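Myosin regulatory light chain, striated adductor muscle (Argopecten irradians, PDB 1WDC) is the regulatory light chain of molluscan muscle myosin, a calcium-binding protein responsible for calcium-dependent binding and calcium-dependent Mg-ATPase activity. Local coordinates at residues 24-29 with 41-46; 35-40 with 54-59; 88-93 with 140-145; 101-106 with 136-141. All blocks are in the same frame, centred on the assembly; numbering follows the deposited sequence.

Contact 1 (24-29 with 41-46). With MG (magnesium ion), chain D.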
loop_
_atom_site.group_PDB
_atom_site.type_symbol
_atom_site.label_atom_id
_atom_site.label_comp_id
_atom_site.label_asym_id
_atom_site.label_seq_id
_atom_site.Cartn_x
_atom_site.Cartn_y
_atom_site.Cartn_z
ATOM N N PHE B 24 39.103 7.547 -1.815
ATOM C CA PHE B 24 39.859 7.177 -2.997
ATOM C C PHE B 24 41.384 7.197 -2.805
ATOM O O PHE B 24 42.104 6.400 -3.419
ATOM C CB PHE B 24 39.478 8.078 -4.177
ATOM C CG PHE B 24 40.269 7.804 -5.414
ATOM C CD1 PHE B 24 41.530 8.379 -5.585
ATOM C CD2 PHE B 24 39.831 6.836 -6.327
ATOM C CE1 PHE B 24 42.357 7.974 -6.628
ATOM C CE2 PHE B 24 40.644 6.418 -7.386
ATOM C CZ PHE B 24 41.916 6.983 -7.533
ATOM N N SER B 25 41.884 8.139 -2.009
ATOM C CA SER B 25 43.326 8.260 -1.788
ATOM C C SER B 25 43.885 7.349 -0.669
ATOM O O SER B 25 45.096 7.304 -0.418
ATOM C CB SER B 25 43.679 9.731 -1.528
ATOM O OG SER B 25 42.902 10.260 -0.472
ATOM N N MET B 26 43.004 6.563 -0.063
ATOM C CA MET B 26 43.397 5.500 0.860
ATOM C C MET B 26 43.326 4.158 0.146
ATOM O O MET B 26 44.040 3.216 0.509
ATOM C CB MET B 26 42.440 5.468 2.040
ATOM C CG MET B 26 42.982 6.074 3.291
ATOM S SD MET B 26 41.977 5.485 4.629
ATOM C CE MET B 26 42.604 3.770 4.840
ATOM N N ILE B 27 42.326 4.031 -0.728
ATOM C CA ILE B 27 42.221 2.884 -1.620
ATOM C C ILE B 27 43.379 2.920 -2.618
ATOM O O ILE B 27 43.902 1.876 -2.989
ATOM C CB ILE B 27 40.895 2.890 -2.405
ATOM C CG1 ILE B 27 39.716 2.930 -1.430
ATOM C CG2 ILE B 27 40.800 1.659 -3.305
ATOM C CD1 ILE B 27 38.342 2.987 -2.133
ATOM N N ASP B 28 43.791 4.117 -3.028
ATOM C CA ASP B 28 44.865 4.257 -3.998
ATOM C C ASP B 28 46.234 4.080 -3.341
ATOM O O ASP B 28 47.087 4.973 -3.357
ATOM C CB ASP B 28 44.778 5.610 -4.693
ATOM C CG ASP B 28 45.931 5.849 -5.616
ATOM O OD1 ASP B 28 46.460 4.866 -6.164
ATOM O OD2 ASP B 28 46.405 6.993 -5.657
ATOM N N VAL B 29 46.494 2.847 -2.928
ATOM C CA VAL B 29 47.530 2.566 -1.945
ATOM C C VAL B 29 48.925 3.074 -2.353
ATOM O O VAL B 29 49.597 3.739 -1.552
ATOM C CB VAL B 29 47.538 1.042 -1.601
ATOM C CG1 VAL B 29 48.771 0.685 -0.799
ATOM C CG2 VAL B 29 46.282 0.680 -0.786
ATOM N N LYS B 41 43.471 -4.964 -3.318
ATOM C CA LYS B 41 43.960 -6.104 -2.519
ATOM C C LYS B 41 44.798 -5.667 -1.329
ATOM O O LYS B 41 44.571 -6.138 -0.220
ATOM C CB LYS B 41 44.794 -7.056 -3.364
ATOM C CG LYS B 41 45.383 -8.267 -2.620
ATOM C CD LYS B 41 45.722 -9.399 -3.617
ATOM C CE LYS B 41 46.534 -10.540 -2.996
ATOM N NZ LYS B 41 47.680 -10.018 -2.181
ATOM N N ALA B 42 45.715 -4.729 -1.530
ATOM C CA ALA B 42 46.531 -4.278 -0.429
ATOM C C ALA B 42 45.658 -3.639 0.684
ATOM O O ALA B 42 45.771 -4.011 1.861
ATOM C CB ALA B 42 47.560 -3.311 -0.925
ATOM N N ILE B 43 44.762 -2.715 0.299
ATOM C CA ILE B 43 43.837 -2.058 1.236
ATOM C C ILE B 43 42.797 -3.014 1.845
ATOM O O ILE B 43 42.576 -2.955 3.042
ATOM C CB ILE B 43 43.122 -0.826 0.575
ATOM C CG1 ILE B 43 42.512 0.098 1.645
ATOM C CG2 ILE B 43 42.020 -1.279 -0.376
ATOM C CD1 ILE B 43 43.328 0.271 2.924
ATOM N N SER B 44 42.293 -3.985 1.074
ATOM C CA SER B 44 41.353 -4.985 1.599
ATOM C C SER B 44 42.006 -5.820 2.664
ATOM O O SER B 44 41.460 -5.985 3.749
ATOM C CB SER B 44 40.858 -5.939 0.510
ATOM O OG SER B 44 39.860 -5.349 -0.303
ATOM N N GLU B 45 43.154 -6.399 2.337
ATOM C CA GLU B 45 43.823 -7.298 3.258
ATOM C C GLU B 45 44.176 -6.574 4.514
ATOM O O GLU B 45 44.552 -7.192 5.491
ATOM C CB GLU B 45 45.106 -7.806 2.648
ATOM C CG GLU B 45 44.925 -8.908 1.639
ATOM C CD GLU B 45 46.220 -9.267 0.957
ATOM O OE1 GLU B 45 47.120 -8.415 0.938
ATOM O OE2 GLU B 45 46.302 -10.366 0.372
ATOM N N GLN B 46 44.347 -5.272 4.374
ATOM C CA GLN B 46 44.553 -4.375 5.512
ATOM C C GLN B 46 43.323 -4.152 6.430
ATOM O O GLN B 46 43.482 -3.809 7.598
ATOM C CB GLN B 46 45.070 -3.023 4.981
ATOM C CG GLN B 46 44.971 -1.833 5.931
ATOM C CD GLN B 46 46.132 -0.863 5.773
ATOM O OE1 GLN B 46 47.237 -1.249 5.370
ATOM N NE2 GLN B 46 45.903 0.394 6.148
HETATM MG MG MG D . 47.223 3.119 -7.664
HETATM O O HOH W 1 47.630 1.281 -9.177
#
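The first EF-hand brings the last turn of its entering helix and the start of its metal loop against its exiting helix; the backbones come nearest at Ile-27 and Ile-43, CA to CA 5.9 Å. Ile-43 CG1 stands anti to the backbone N (chi1 -162°) and lies 3.7 Å from the carbonyl O of Met-26. Beyond it, Ile-43 CD1 meets CE of Met-26 at 4.1 Å; the two chains cross at about a right angle, the thioether chain bending at chi3 (77°) so that CE turns toward Ile-43. Val-29 CG2 sits 3.8 Å from Ile-43 CB, while its second methyl, CG1, touches Ala-42 CB. Short branched groups suit this close approach, and the flexible methionine can swing its terminal methyl onto CD1. Asp-28 points its CB away from this apolar patch and gives OD1 to the magnesium ion at 2.4 Å. Its other oxygen, OD2, accepts from Gly-33 N, so both ends of the carboxylate are engaged and its rotation is fixed. Asp-30, Asp-32, Phe-34 O and Asp-39 share the ion. Helix 14-27 is joined to helix 37-47, with apolar side chains of another protein chain packing on Met-26, Ile-27 and Ile-43.

Contact 2 (35-40 with 54-59). With MG (magnesium ion), chain D.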
loop_
_atom_site.group_PDB
_atom_site.type_symbol
_atom_site.label_atom_id
_atom_site.label_comp_id
_atom_site.label_asym_id
_atom_site.label_seq_id
_atom_site.Cartn_x
_atom_site.Cartn_y
_atom_site.Cartn_z
ATOM N N VAL B 35 43.297 3.253 -9.410
ATOM C CA VAL B 35 43.145 2.173 -8.462
ATOM C C VAL B 35 43.317 0.892 -9.304
ATOM O O VAL B 35 42.763 0.798 -10.407
ATOM C CB VAL B 35 41.736 2.294 -7.711
ATOM C CG1 VAL B 35 41.427 1.046 -6.919
ATOM C CG2 VAL B 35 41.754 3.482 -6.763
ATOM N N SER B 36 44.288 0.054 -8.917
ATOM C CA SER B 36 44.550 -1.244 -9.594
ATOM C C SER B 36 44.010 -2.440 -8.794
ATOM O O SER B 36 43.617 -2.288 -7.635
ATOM C CB SER B 36 46.048 -1.411 -9.807
ATOM O OG SER B 36 46.758 -1.000 -8.648
ATOM N N LYS B 37 44.101 -3.641 -9.353
ATOM C CA LYS B 37 43.681 -4.810 -8.595
ATOM C C LYS B 37 44.580 -4.973 -7.381
ATOM O O LYS B 37 44.131 -5.394 -6.325
ATOM C CB LYS B 37 43.705 -6.096 -9.441
ATOM C CG LYS B 37 43.122 -7.323 -8.709
ATOM C CD LYS B 37 42.740 -8.462 -9.632
ATOM C CE LYS B 37 43.959 -9.153 -10.186
ATOM N NZ LYS B 37 43.612 -10.177 -11.243
ATOM N N GLU B 38 45.802 -4.477 -7.499
ATOM C CA GLU B 38 46.809 -4.641 -6.478
ATOM C C GLU B 38 46.508 -3.739 -5.297
ATOM O O GLU B 38 46.820 -4.085 -4.180
ATOM C CB GLU B 38 48.192 -4.293 -7.060
ATOM C CG GLU B 38 48.753 -5.302 -8.059
ATOM C CD GLU B 38 48.022 -5.319 -9.403
ATOM O OE1 GLU B 38 47.815 -4.222 -9.979
ATOM O OE2 GLU B 38 47.716 -6.439 -9.911
ATOM N N ASP B 39 46.043 -2.523 -5.573
ATOM C CA ASP B 39 45.702 -1.532 -4.534
ATOM C C ASP B 39 44.516 -1.979 -3.671
ATOM O O ASP B 39 44.548 -1.892 -2.444
ATOM C CB ASP B 39 45.291 -0.222 -5.176
ATOM C CG ASP B 39 46.453 0.626 -5.599
ATOM O OD1 ASP B 39 47.536 0.632 -4.966
ATOM O OD2 ASP B 39 46.213 1.367 -6.547
ATOM N N ILE B 40 43.404 -2.228 -4.353
ATOM C CA ILE B 40 42.238 -2.864 -3.756
ATOM C C ILE B 40 42.601 -4.056 -2.853
ATOM O O ILE B 40 42.073 -4.158 -1.755
ATOM C CB ILE B 40 41.273 -3.315 -4.868
ATOM C CG1 ILE B 40 40.737 -2.110 -5.610
ATOM C CG2 ILE B 40 40.099 -4.091 -4.299
ATOM C CD1 ILE B 40 39.878 -2.538 -6.734
ATOM N N LYS B 54 38.914 -13.479 -7.959
ATOM C CA LYS B 54 37.865 -13.506 -8.967
ATOM C C LYS B 54 36.977 -12.273 -8.806
ATOM O O LYS B 54 36.668 -11.609 -9.802
ATOM C CB LYS B 54 37.036 -14.785 -8.843
ATOM C CG LYS B 54 37.807 -16.065 -9.216
ATOM C CD LYS B 54 36.917 -17.331 -9.187
ATOM C CE LYS B 54 36.393 -17.728 -10.584
ATOM N NZ LYS B 54 35.595 -19.015 -10.617
ATOM N N GLU B 55 36.707 -11.907 -7.538
ATOM C CA GLU B 55 35.853 -10.773 -7.155
ATOM C C GLU B 55 36.530 -9.437 -7.344
ATOM O O GLU B 55 35.861 -8.453 -7.605
ATOM C CB GLU B 55 35.434 -10.865 -5.700
ATOM C CG GLU B 55 34.788 -12.175 -5.301
ATOM C CD GLU B 55 33.330 -12.293 -5.730
ATOM O OE1 GLU B 55 32.589 -11.285 -5.622
ATOM O OE2 GLU B 55 32.917 -13.409 -6.142
ATOM N N LEU B 56 37.841 -9.389 -7.114
ATOM C CA LEU B 56 38.646 -8.196 -7.391
ATOM C C LEU B 56 38.673 -7.912 -8.893
ATOM O O LEU B 56 38.691 -6.761 -9.338
ATOM C CB LEU B 56 40.095 -8.397 -6.919
ATOM C CG LEU B 56 40.447 -8.799 -5.475
ATOM C CD1 LEU B 56 41.932 -9.112 -5.392
ATOM C CD2 LEU B 56 40.078 -7.690 -4.495
ATOM N N THR B 57 38.865 -8.977 -9.658
ATOM C CA THR B 57 38.924 -8.883 -11.109
ATOM C C THR B 57 37.679 -8.182 -11.537
ATOM O O THR B 57 37.738 -7.110 -12.108
ATOM C CB THR B 57 38.942 -10.276 -11.775
ATOM O OG1 THR B 57 40.250 -10.848 -11.642
ATOM C CG2 THR B 57 38.558 -10.172 -13.255
ATOM N N ALA B 58 36.565 -8.693 -11.046
ATOM C CA ALA B 58 35.274 -8.275 -11.523
ATOM C C ALA B 58 34.851 -6.830 -11.144
ATOM O O ALA B 58 34.249 -6.137 -11.965
ATOM C CB ALA B 58 34.235 -9.295 -11.095
ATOM N N MET B 59 35.211 -6.335 -9.959
ATOM C CA MET B 59 34.807 -4.975 -9.605
ATOM C C MET B 59 35.613 -3.938 -10.377
ATOM O O MET B 59 35.166 -2.804 -10.558
ATOM C CB MET B 59 34.889 -4.738 -8.082
ATOM C CG MET B 59 36.247 -4.891 -7.436
ATOM S SD MET B 59 36.226 -5.093 -5.622
ATOM C CE MET B 59 36.621 -3.474 -5.156
HETATM MG MG MG D . 47.223 3.119 -7.664
HETATM O O HOH W 1 47.630 1.281 -9.177
#
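Asp-39 OD2 is held by two partners: the magnesium ion at 2.3 Å, and a weak but nearly straight hydrogen bond from Ser-36 N, 3.3 Å away with an N-H...O angle of 168°. OD1 of the same carboxylate lies 3.7 Å from the ion, so Asp-39 binds through one oxygen at the twelfth position of the EF-hand loop. Ser-36, the N-cap of helix 37-47, occupies the ninth; its OG hydrogen-bonds water 1 at 2.5 Å, and that water is itself a ligand of the metal. A small hydroxyl suits this second-shell post. Across to segment 54-59 the contact is mainly apolar. The Lys-37 chain, with CG anti to the backbone N, crosses Leu-56 at about a right angle, and its CG rests 3.7 Å from Leu-56 CB. It bends at chi3, which leads NZ to a weak hydrogen bond with Thr-57 OG1; the stronger partner of both polar ends is Asp-53, by a salt bridge to the amine and by its carbonyl to the hydroxyl. Ile-40 CG2 meets Leu-56 CD2 and Met-59 CE, each at 3.6 Å; Met-59 comes tip to tip, its long chain bent at chi3 to reach. Helix 53-60 therefore packs on the first turn of helix 37-47, while Val-35, at its foot, touches Phe-24 and Ile-27 of helix 14-27 and an aromatic side chain of another protein chain packs on Ile-40.

Contact 3 (88-93 with 140-145)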
loop_
_atom_site.group_PDB
_atom_site.type_symbol
_atom_site.label_atom_id
_atom_site.label_comp_id
_atom_site.label_asym_id
_atom_site.label_seq_id
_atom_site.Cartn_x
_atom_site.Cartn_y
_atom_site.Cartn_z
ATOM N N THR B 88 10.836 11.604 0.630
ATOM C CA THR B 88 9.909 10.762 -0.116
ATOM C C THR B 88 9.686 9.408 0.558
ATOM O O THR B 88 8.560 8.931 0.634
ATOM C CB THR B 88 10.402 10.504 -1.553
ATOM O OG1 THR B 88 10.447 11.738 -2.265
ATOM C CG2 THR B 88 9.454 9.563 -2.291
ATOM N N ILE B 89 10.773 8.790 1.004
ATOM C CA ILE B 89 10.723 7.486 1.667
ATOM C C ILE B 89 10.085 7.571 3.057
ATOM O O ILE B 89 9.232 6.767 3.394
ATOM C CB ILE B 89 12.143 6.840 1.797
ATOM C CG1 ILE B 89 12.843 6.761 0.423
ATOM C CG2 ILE B 89 12.020 5.417 2.407
ATOM C CD1 ILE B 89 14.338 6.396 0.488
ATOM N N ARG B 90 10.445 8.582 3.828
ATOM C CA ARG B 90 9.779 8.797 5.109
ATOM C C ARG B 90 8.259 9.073 5.015
ATOM O O ARG B 90 7.471 8.495 5.774
ATOM C CB ARG B 90 10.469 9.916 5.863
ATOM C CG ARG B 90 10.258 9.808 7.347
ATOM C CD ARG B 90 10.801 11.024 8.048
ATOM N NE ARG B 90 12.014 11.538 7.421
ATOM C CZ ARG B 90 12.079 12.729 6.838
ATOM N NH1 ARG B 90 10.966 13.418 6.605
ATOM N NH2 ARG B 90 13.242 13.195 6.426
ATOM N N ASN B 91 7.845 9.842 4.007
ATOM C CA ASN B 91 6.433 10.084 3.770
ATOM C C ASN B 91 5.668 8.898 3.303
ATOM O O ASN B 91 4.461 8.858 3.500
ATOM C CB ASN B 91 6.223 11.207 2.770
ATOM C CG ASN B 91 6.550 12.554 3.342
ATOM O OD1 ASN B 91 6.751 13.523 2.612
ATOM N ND2 ASN B 91 6.645 12.628 4.655
ATOM N N ALA B 92 6.314 7.981 2.581
ATOM C CA ALA B 92 5.642 6.767 2.125
ATOM C C ALA B 92 5.267 5.905 3.314
ATOM O O ALA B 92 4.191 5.340 3.340
ATOM C CB ALA B 92 6.530 5.968 1.157
ATOM N N PHE B 93 6.185 5.771 4.272
ATOM C CA PHE B 93 5.981 5.015 5.532
ATOM C C PHE B 93 4.850 5.667 6.381
ATOM O O PHE B 93 4.025 4.976 7.015
ATOM C CB PHE B 93 7.295 5.013 6.365
ATOM C CG PHE B 93 8.291 3.891 6.018
ATOM C CD1 PHE B 93 7.982 2.546 6.242
ATOM C CD2 PHE B 93 9.590 4.194 5.603
ATOM C CE1 PHE B 93 8.939 1.527 6.074
ATOM C CE2 PHE B 93 10.559 3.161 5.431
ATOM C CZ PHE B 93 10.222 1.838 5.671
ATOM N N ASP B 140 11.101 1.639 13.959
ATOM C CA ASP B 140 11.395 3.065 13.794
ATOM C C ASP B 140 11.715 3.427 12.306
ATOM O O ASP B 140 12.871 3.531 11.898
ATOM C CB ASP B 140 12.555 3.445 14.749
ATOM C CG ASP B 140 12.827 4.954 14.812
ATOM O OD1 ASP B 140 12.338 5.706 13.955
ATOM O OD2 ASP B 140 13.557 5.404 15.713
ATOM N N TYR B 141 10.682 3.774 11.547
ATOM C CA TYR B 141 10.855 4.047 10.137
ATOM C C TYR B 141 11.586 5.346 9.847
ATOM O O TYR B 141 12.029 5.579 8.721
ATOM C CB TYR B 141 9.522 4.003 9.408
ATOM C CG TYR B 141 8.535 5.110 9.738
ATOM C CD1 TYR B 141 8.687 6.400 9.194
ATOM C CD2 TYR B 141 7.399 4.860 10.537
ATOM C CE1 TYR B 141 7.772 7.412 9.478
ATOM C CE2 TYR B 141 6.448 5.864 10.770
ATOM C CZ TYR B 141 6.663 7.131 10.252
ATOM O OH TYR B 141 5.768 8.135 10.454
ATOM N N VAL B 142 11.650 6.240 10.821
ATOM C CA VAL B 142 12.359 7.473 10.573
ATOM C C VAL B 142 13.842 7.120 10.573
ATOM O O VAL B 142 14.564 7.475 9.643
ATOM C CB VAL B 142 12.057 8.550 11.625
ATOM C CG1 VAL B 142 12.839 9.770 11.321
ATOM C CG2 VAL B 142 10.600 8.916 11.614
ATOM N N LYS B 143 14.235 6.237 11.489
ATOM C CA LYS B 143 15.636 5.898 11.639
ATOM C C LYS B 143 16.050 4.955 10.586
ATOM O O LYS B 143 17.201 4.945 10.207
ATOM C CB LYS B 143 15.925 5.252 12.985
ATOM C CG LYS B 143 16.732 6.150 13.912
ATOM C CD LYS B 143 17.494 7.269 13.121
ATOM C CE LYS B 143 16.712 8.612 13.078
ATOM N NZ LYS B 143 17.098 9.528 11.933
ATOM N N PHE B 144 15.181 3.999 10.310
ATOM C CA PHE B 144 15.402 3.077 9.218
ATOM C C PHE B 144 15.607 3.813 7.870
ATOM O O PHE B 144 16.430 3.407 7.051
ATOM C CB PHE B 144 14.224 2.123 9.117
ATOM C CG PHE B 144 14.344 1.147 7.987
ATOM C CD1 PHE B 144 15.081 -0.016 8.136
ATOM C CD2 PHE B 144 13.700 1.382 6.771
ATOM C CE1 PHE B 144 15.162 -0.939 7.090
ATOM C CE2 PHE B 144 13.782 0.470 5.737
ATOM C CZ PHE B 144 14.508 -0.689 5.893
ATOM N N THR B 145 14.823 4.851 7.611
ATOM C CA THR B 145 14.986 5.616 6.384
ATOM C C THR B 145 16.365 6.280 6.297
ATOM O O THR B 145 17.027 6.158 5.269
ATOM C CB THR B 145 13.880 6.673 6.248
ATOM O OG1 THR B 145 12.597 6.024 6.217
ATOM C CG2 THR B 145 14.070 7.474 4.987
HETATM O O HOH W 2 14.409 9.968 7.984
#
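Aromatic contacts dominate where helices 88-93 and 141-145 run nearly antiparallel, their axes 9.5 Å apart at 152°. The Phe-93 and Tyr-141 rings are almost parallel, with planes at 18°, but slid until they barely overlap. Each instead receives the other's CB over a face, giving two reciprocal CH-pi contacts of 3.8 Å: Phe-93 CB to the Tyr-141 ring centroid, and Tyr-141 CB to the Phe-93 ring centroid. Tyr-141 achieves this with CG in the crowded position between its backbone N and carbonyl carbon. Phe-144 completes the cluster rim to rim and nearly perpendicular, its CD2 3.7 Å from Phe-93 CZ. Flat rings suit the place because their faces can take a neighbour's CB while their rims meet.

Apolar packing continues as Thr-145 CG2 touches Ile-89 CB at 3.8 Å, and both methyls of Val-142 meet Arg-90 CD.

Among the polar atoms, Thr-145 OG1 donates to Tyr-141 O at 2.6 Å, nearly along the C=O axis, so the hydroxyl can lie against the Phe-93 ring with its proton already used; the same carbonyl also accepts from Thr-145 N. Water 2, in the guanidinium plane, accepts from Arg-90 NE and donates to Val-142 O, bridging the segments. Asp-140 N-caps helix 141-149, its OD1 accepting from Lys-143 N and more weakly from Val-142 N, while Tyr-141 OH is hydrogen-bonded to Asp-97 OD2.

Helices 86-94 and 141-149, first and last of the C-terminal EF-hand-like pair, are joined away from the metal site, with Phe-139 meeting Phe-144 and another protein chain packing on Phe-93 and Phe-144.

Contact 4 (101-106 with 136-141)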
loop_
_atom_site.group_PDB
_atom_site.type_symbol
_atom_site.label_atom_id
_atom_site.label_comp_id
_atom_site.label_asym_id
_atom_site.label_seq_id
_atom_site.Cartn_x
_atom_site.Cartn_y
_atom_site.Cartn_z
ATOM N N THR B 101 2.745 8.823 14.983
ATOM C CA THR B 101 3.528 8.305 16.100
ATOM C C THR B 101 5.011 8.108 15.711
ATOM O O THR B 101 5.887 8.003 16.591
ATOM C CB THR B 101 2.974 6.957 16.565
ATOM O OG1 THR B 101 3.237 5.980 15.564
ATOM C CG2 THR B 101 1.474 7.009 16.726
ATOM N N LYS B 102 5.299 8.150 14.404
ATOM C CA LYS B 102 6.637 7.932 13.845
ATOM C C LYS B 102 7.206 6.542 14.126
ATOM O O LYS B 102 8.424 6.361 14.174
ATOM C CB LYS B 102 7.609 9.013 14.318
ATOM C CG LYS B 102 7.150 10.484 14.123
ATOM C CD LYS B 102 6.310 10.698 12.869
ATOM C CE LYS B 102 6.703 11.969 12.144
ATOM N NZ LYS B 102 7.959 11.776 11.313
ATOM N N LYS B 103 6.316 5.567 14.320
ATOM C CA LYS B 103 6.695 4.152 14.388
ATOM C C LYS B 103 5.602 3.410 13.700
ATOM O O LYS B 103 4.557 3.990 13.411
ATOM C CB LYS B 103 6.751 3.628 15.813
ATOM C CG LYS B 103 7.521 4.484 16.731
ATOM C CD LYS B 103 8.854 3.869 17.056
ATOM C CE LYS B 103 9.588 4.817 17.952
ATOM N NZ LYS B 103 9.410 6.223 17.461
ATOM N N LEU B 104 5.898 2.162 13.352
ATOM C CA LEU B 104 4.913 1.196 12.881
ATOM C C LEU B 104 5.086 -0.055 13.728
ATOM O O LEU B 104 6.179 -0.358 14.164
ATOM C CB LEU B 104 5.156 0.861 11.405
ATOM C CG LEU B 104 4.747 1.902 10.351
ATOM C CD1 LEU B 104 5.015 1.387 8.959
ATOM C CD2 LEU B 104 3.271 2.216 10.484
ATOM N N ASN B 105 3.993 -0.727 14.053
ATOM C CA ASN B 105 4.068 -1.934 14.838
ATOM C C ASN B 105 4.896 -2.895 14.020
ATOM O O ASN B 105 4.703 -2.969 12.828
ATOM C CB ASN B 105 2.674 -2.505 15.000
ATOM C CG ASN B 105 1.843 -1.792 16.082
ATOM O OD1 ASN B 105 2.291 -0.838 16.736
ATOM N ND2 ASN B 105 0.631 -2.290 16.293
ATOM N N ILE B 106 5.715 -3.711 14.652
ATOM C CA ILE B 106 6.575 -4.585 13.885
ATOM C C ILE B 106 5.797 -5.551 12.989
ATOM O O ILE B 106 6.149 -5.726 11.812
ATOM C CB ILE B 106 7.562 -5.392 14.804
ATOM C CG1 ILE B 106 8.633 -6.122 13.945
ATOM C CG2 ILE B 106 6.782 -6.380 15.659
ATOM C CD1 ILE B 106 9.377 -5.249 12.905
ATOM N N GLY B 136 10.402 -2.603 21.704
ATOM C CA GLY B 136 9.062 -2.653 22.249
ATOM C C GLY B 136 8.023 -2.874 21.164
ATOM O O GLY B 136 6.959 -2.273 21.197
ATOM N N GLY B 137 8.346 -3.701 20.180
ATOM C CA GLY B 137 7.365 -4.062 19.180
ATOM C C GLY B 137 7.111 -2.973 18.167
ATOM O O GLY B 137 6.298 -3.144 17.288
ATOM N N LYS B 138 7.900 -1.910 18.210
ATOM C CA LYS B 138 7.791 -0.814 17.241
ATOM C C LYS B 138 9.029 -0.673 16.364
ATOM O O LYS B 138 10.061 -0.192 16.837
ATOM C CB LYS B 138 7.568 0.531 17.949
ATOM C CG LYS B 138 6.101 0.866 18.208
ATOM C CD LYS B 138 5.882 1.254 19.659
ATOM C CE LYS B 138 6.502 2.630 20.025
ATOM N NZ LYS B 138 6.940 2.753 21.478
ATOM N N PHE B 139 8.780 -0.742 15.062
ATOM C CA PHE B 139 9.751 -0.408 14.020
ATOM C C PHE B 139 9.876 1.121 13.824
ATOM O O PHE B 139 8.869 1.824 13.644
ATOM C CB PHE B 139 9.304 -1.124 12.732
ATOM C CG PHE B 139 10.079 -0.752 11.495
ATOM C CD1 PHE B 139 11.197 -1.487 11.120
ATOM C CD2 PHE B 139 9.575 0.206 10.616
ATOM C CE1 PHE B 139 11.780 -1.286 9.909
ATOM C CE2 PHE B 139 10.143 0.417 9.391
ATOM C CZ PHE B 139 11.248 -0.329 9.023
ATOM N N ASP B 140 11.101 1.639 13.959
ATOM C CA ASP B 140 11.395 3.065 13.794
ATOM C C ASP B 140 11.715 3.427 12.306
ATOM O O ASP B 140 12.871 3.531 11.898
ATOM C CB ASP B 140 12.555 3.445 14.749
ATOM C CG ASP B 140 12.827 4.954 14.812
ATOM O OD1 ASP B 140 12.338 5.706 13.955
ATOM O OD2 ASP B 140 13.557 5.404 15.713
ATOM N N TYR B 141 10.682 3.774 11.547
ATOM C CA TYR B 141 10.855 4.047 10.137
ATOM C C TYR B 141 11.586 5.346 9.847
ATOM O O TYR B 141 12.029 5.579 8.721
ATOM C CB TYR B 141 9.522 4.003 9.408
ATOM C CG TYR B 141 8.535 5.110 9.738
ATOM C CD1 TYR B 141 8.687 6.400 9.194
ATOM C CD2 TYR B 141 7.399 4.860 10.537
ATOM C CE1 TYR B 141 7.772 7.412 9.478
ATOM C CE2 TYR B 141 6.448 5.864 10.770
ATOM C CZ TYR B 141 6.663 7.131 10.252
ATOM O OH TYR B 141 5.768 8.135 10.454
HETATM O O HOH W 3 10.869 7.789 14.837
#
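Three backbone hydrogen bonds tie the segments together. Leu-104 N donates to Phe-139 O at 3.0 Å, in the carbonyl plane, and Phe-139 N returns a bond of 2.8 Å to Leu-104 O, nearly along the C=O axis but with the N-H bent to 141°. At the far end Ile-106 N reaches Gly-137 O at 2.8 Å, from above the carbonyl plane. Gly-137 has a positive phi, which favours glycine. Water 3 stitches the other end, donating to both Lys-102 O and Asp-140 OD1.

This is the short antiparallel pairing by which the two loops of an EF-hand pair lie side by side, here strands 104-105 and 138-139. Leu-104 and Phe-139 form the hydrogen-bonded pair and turn their side chains to the same face, where both meet Ile-109 of helix 106-115; Asn-105 and Lys-138 form the non-hydrogen-bonded pair and diverge.

On the outer flank, the Lys-103 and Lys-138 chains cross obliquely through their methylenes, with Lys-103 CD 3.7 Å from Lys-138 CB. Lys-103 NZ and Lys-138 NZ stay 5.9 Å apart, and Asp-140 OD2, 4.6 Å from Lys-103 NZ and too far for a salt bridge, probably eases that charge.

Inward, the Tyr-141 ring lies against the backbone of Lys-102 and Lys-103, Tyr-141 CE2 3.6 Å from Lys-103 N; Lys-102 O sits over one ring face, and Lys-103 O approaches the ring edge in plane. Leu-104 CG packs on Tyr-141 CD2 at 4.0 Å, while Ile-106 CD1 reaches Phe-139 CB.

The four contacts fall into two groups on opposite sides of the chain's centre. Contacts 1 and 2 share helix 37-47, the magnesium ion and water 1, and contribute different corners of one metal site: contact 1 joins the two helices of an EF-hand, contact 2 adds a further helix. Contacts 3 and 4 share Asp-140 and Tyr-141 and touch through Phe-144 and Phe-139, yet differ in chemistry. Contact 3 is a buried aromatic helix interface, whereas contact 4 is a partly buried strand pairing held by backbone bonds, with lysines outside. Contact 2 is also buried; contact 1 is only partly so. Contacts 1, 2 and 3 meet another protein chain; contact 4 meets none in the assembly.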